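Local coordinates for protein extracellular invertase (Aspergillus kawachii, PDB 5XH8) that probably cleaves sucrose as a GH32 beta-fructofuranosidase and shows high transfructosylation activity, which probably serves to build fructooligosaccharides such as 1-kestose, at residues Gly20-Thr25 with Arg566-Asn571. Residues are numbered along the deposited sequence; the frame is centred on the assembly and turned at random.
Sequences GSLFET and RSWYAN
Trp-568 reaches from the loop between strands 559-564 and 574-580 to meet Leu-22 and Thr-25 of residues 20-25, in the loop before strand 37-47, and the three illustrate how a single indole can join distant parts of a chain. Its CG stands anti to the backbone N (chi1 177°), which carries the six-membered ring across to the other loop while the backbones remain apart, with the CA atoms of Thr-25 and Trp-568 8.0 Å from each other. Leu-22 comes to the ring edge, close to its plane, with CD2 4.2 Å from CZ3 of Trp-568, the two side chains crossing at roughly a right angle. The methyl CG2 of Thr-25 lies 4.3 Å from CZ3 of Trp-568, oblique to the ring. No hydrogen bond links the segments directly. Trp-568 NE1 bonds to the carbonyl of Val-9 and Thr-25 OG1 to the hydroxyl of Tyr-7, so the N-terminal tail serves both sides, while Ser-567 O accepts from the indole of Trp-26. The contact thus places the N-terminal region against a loop of the C-terminal beta-sandwich. With 109 Å² buried in all, its chemistry implies a modest dispersive contact at one ring corner, while the bond from NE1 to Val-9 O ties down the far side of the indole.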
ATOM      1  N   GLY A  20      22.446 -16.126  30.728  1.00 28.59           N
ATOM      2  CA  GLY A  20      23.113 -14.918  31.228  1.00 27.73           C
ATOM      3  C   GLY A  20      24.485 -15.112  31.841  1.00 28.00           C
ATOM      4  O   GLY A  20      25.154 -14.127  32.109  1.00 27.25           O
ATOM      5  N   SER A  21      24.938 -16.368  32.030  1.00 28.16           N
ATOM      6  CA  SER A  21      26.163 -16.640  32.777  1.00 26.53           C
ATOM      7  C   SER A  21      27.399 -16.204  32.001  1.00 25.51           C
ATOM      8  O   SER A  21      28.411 -15.886  32.607  1.00 26.71           O
ATOM      9  CB  SER A  21      26.245 -18.135  33.169  1.00 27.69           C
ATOM     10  OG  SER A  21      26.359 -18.961  32.020  1.00 25.96           O
ATOM     11  N   LEU A  22      27.307 -16.144  30.669  1.00 26.35           N
ATOM     12  CA  LEU A  22      28.409 -15.683  29.833  1.00 24.29           C
ATOM     13  C   LEU A  22      28.221 -14.253  29.268  1.00 25.04           C
ATOM     14  O   LEU A  22      28.829 -13.899  28.263  1.00 25.12           O
ATOM     15  CB  LEU A  22      28.650 -16.670  28.705  1.00 26.36           C
ATOM     16  CG  LEU A  22      28.940 -18.143  29.069  1.00 27.32           C
ATOM     17  CD1 LEU A  22      29.107 -18.946  27.801  1.00 26.44           C
ATOM     18  CD2 LEU A  22      30.191 -18.271  29.937  1.00 27.02           C
ATOM     19  N   PHE A  23      27.451 -13.414  29.947  1.00 26.30           N
ATOM     20  CA  PHE A  23      27.186 -12.055  29.456  1.00 26.31           C
ATOM     21  C   PHE A  23      28.472 -11.247  29.245  1.00 27.63           C
ATOM     22  O   PHE A  23      28.672 -10.666  28.174  1.00 24.63           O
ATOM     23  CB  PHE A  23      26.228 -11.320  30.400  1.00 26.54           C
ATOM     24  CG  PHE A  23      25.833  -9.961  29.914  1.00 25.82           C
ATOM     25  CD1 PHE A  23      24.835  -9.811  28.953  1.00 26.06           C
ATOM     26  CD2 PHE A  23      26.451  -8.822  30.415  1.00 26.97           C
ATOM     27  CE1 PHE A  23      24.467  -8.534  28.491  1.00 26.76           C
ATOM     28  CE2 PHE A  23      26.099  -7.548  29.948  1.00 28.57           C
ATOM     29  CZ  PHE A  23      25.096  -7.415  28.987  1.00 27.26           C
ATOM     30  N   GLU A  24      29.371 -11.257  30.229  1.00 28.08           N
ATOM     31  CA  GLU A  24      30.612 -10.482  30.135  1.00 27.76           C
ATOM     32  C   GLU A  24      31.758 -11.154  29.401  1.00 27.78           C
ATOM     33  O   GLU A  24      32.730 -10.482  29.046  1.00 29.26           O
ATOM     34  CB  GLU A  24      31.082 -10.024  31.534  1.00 29.30           C
ATOM     35  CG  GLU A  24      30.118  -9.091  32.273  1.00 32.17           C
ATOM     36  CD  GLU A  24      29.894  -7.704  31.606  1.00 37.06           C
ATOM     37  OE1 GLU A  24      30.564  -7.367  30.603  1.00 38.54           O
ATOM     38  OE2 GLU A  24      29.015  -6.932  32.079  1.00 38.07           O
ATOM     39  N   THR A  25      31.640 -12.453  29.122  1.00 26.74           N
ATOM     40  CA  THR A  25      32.770 -13.276  28.704  1.00 25.21           C
ATOM     41  C   THR A  25      33.534 -12.696  27.546  1.00 26.83           C
ATOM     42  O   THR A  25      34.775 -12.538  27.619  1.00 26.28           O
ATOM     43  CB  THR A  25      32.292 -14.696  28.334  1.00 26.10           C
ATOM     44  OG1 THR A  25      31.589 -15.250  29.446  1.00 23.29           O
ATOM     45  CG2 THR A  25      33.468 -15.621  27.971  1.00 27.84           C
ATOM     46  N   ARG A 566      37.082 -15.478  19.948  1.00 25.72           N
ATOM     47  CA  ARG A 566      36.420 -15.835  21.180  1.00 26.40           C
ATOM     48  C   ARG A 566      37.315 -16.750  22.061  1.00 27.51           C
ATOM     49  O   ARG A 566      36.972 -17.896  22.338  1.00 27.13           O
ATOM     50  CB  ARG A 566      35.033 -16.415  20.856  1.00 28.35           C
ATOM     51  CG  ARG A 566      34.069 -15.313  20.382  1.00 30.21           C
ATOM     52  CD  ARG A 566      32.559 -15.632  20.384  1.00 33.63           C
ATOM     53  NE  ARG A 566      32.193 -16.047  19.076  1.00 35.99           N
ATOM     54  CZ  ARG A 566      31.329 -15.512  18.214  1.00 30.43           C
ATOM     55  NH1 ARG A 566      30.474 -14.511  18.469  1.00 31.69           N
ATOM     56  NH2 ARG A 566      31.290 -16.115  17.046  1.00 27.70           N
ATOM     57  N   SER A 567      38.446 -16.201  22.516  1.00 28.03           N
ATOM     58  CA  SER A 567      39.349 -16.934  23.415  1.00 28.93           C
ATOM     59  C   SER A 567      38.696 -17.080  24.791  1.00 29.04           C
ATOM     60  O   SER A 567      37.992 -16.171  25.272  1.00 28.86           O
ATOM     61  CB  SER A 567      40.730 -16.257  23.506  1.00 28.28           C
ATOM     62  OG  SER A 567      40.696 -15.103  24.323  1.00 30.15           O
ATOM     63  N   TRP A 568      38.928 -18.238  25.407  1.00 28.63           N
ATOM     64  CA  TRP A 568      38.380 -18.585  26.715  1.00 29.31           C
ATOM     65  C   TRP A 568      39.267 -18.219  27.920  1.00 30.06           C
ATOM     66  O   TRP A 568      38.773 -17.614  28.872  1.00 29.21           O
ATOM     67  CB  TRP A 568      38.081 -20.093  26.756  1.00 29.37           C
ATOM     68  CG  TRP A 568      37.581 -20.524  28.087  1.00 29.71           C
ATOM     69  CD1 TRP A 568      38.304 -21.123  29.082  1.00 29.69           C
ATOM     70  CD2 TRP A 568      36.251 -20.366  28.596  1.00 30.22           C
ATOM     71  NE1 TRP A 568      37.503 -21.342  30.173  1.00 30.36           N
ATOM     72  CE2 TRP A 568      36.245 -20.883  29.911  1.00 29.44           C
ATOM     73  CE3 TRP A 568      35.067 -19.828  28.074  1.00 29.88           C
ATOM     74  CZ2 TRP A 568      35.096 -20.902  30.700  1.00 30.83           C
ATOM     75  CZ3 TRP A 568      33.923 -19.834  28.868  1.00 29.12           C
ATOM     76  CH2 TRP A 568      33.945 -20.370  30.160  1.00 30.18           C
ATOM     77  N   TYR A 569      40.532 -18.652  27.895  1.00 30.46           N
ATOM     78  CA  TYR A 569      41.391 -18.676  29.092  1.00 32.35           C
ATOM     79  C   TYR A 569      41.860 -17.271  29.464  1.00 32.37           C
ATOM     80  O   TYR A 569      42.239 -16.479  28.600  1.00 29.13           O
ATOM     81  CB  TYR A 569      42.619 -19.620  28.900  1.00 33.50           C
ATOM     82  CG  TYR A 569      42.287 -21.094  28.957  1.00 33.47           C
ATOM     83  CD1 TYR A 569      42.076 -21.734  30.182  1.00 34.83           C
ATOM     84  CD2 TYR A 569      42.182 -21.863  27.795  1.00 35.68           C
ATOM     85  CE1 TYR A 569      41.756 -23.093  30.249  1.00 33.72           C
ATOM     86  CE2 TYR A 569      41.869 -23.229  27.856  1.00 35.27           C
ATOM     87  CZ  TYR A 569      41.658 -23.831  29.094  1.00 33.51           C
ATOM     88  OH  TYR A 569      41.335 -25.159  29.169  1.00 33.02           O
ATOM     89  N   ALA A 570      41.834 -16.980  30.759  1.00 33.06           N
ATOM     90  CA  ALA A 570      42.238 -15.685  31.297  1.00 35.09           C
ATOM     91  C   ALA A 570      43.647 -15.282  30.826  1.00 37.88           C
ATOM     92  O   ALA A 570      43.878 -14.104  30.510  1.00 36.90           O
ATOM     93  CB  ALA A 570      42.153 -15.699  32.816  1.00 33.31           C
ATOM     94  N   ASN A 571      44.526 -16.286  30.711  1.00 38.41           N
ATOM     95  CA  ASN A 571      45.936 -16.146  30.296  1.00 41.51           C
ATOM     96  C   ASN A 571      46.173 -15.994  28.835  1.00 37.37           C
ATOM     97  O   ASN A 571      47.316 -15.894  28.443  1.00 32.60           O
ATOM     98  CB  ASN A 571      46.722 -17.435  30.608  1.00 47.47           C
ATOM     99  CG  ASN A 571      46.864 -17.689  32.059  1.00 58.23           C
ATOM    100  OD1 ASN A 571      46.369 -16.926  32.898  1.00 73.25           O
ATOM    101  ND2 ASN A 571      47.526 -18.791  32.388  1.00 66.43           N
TER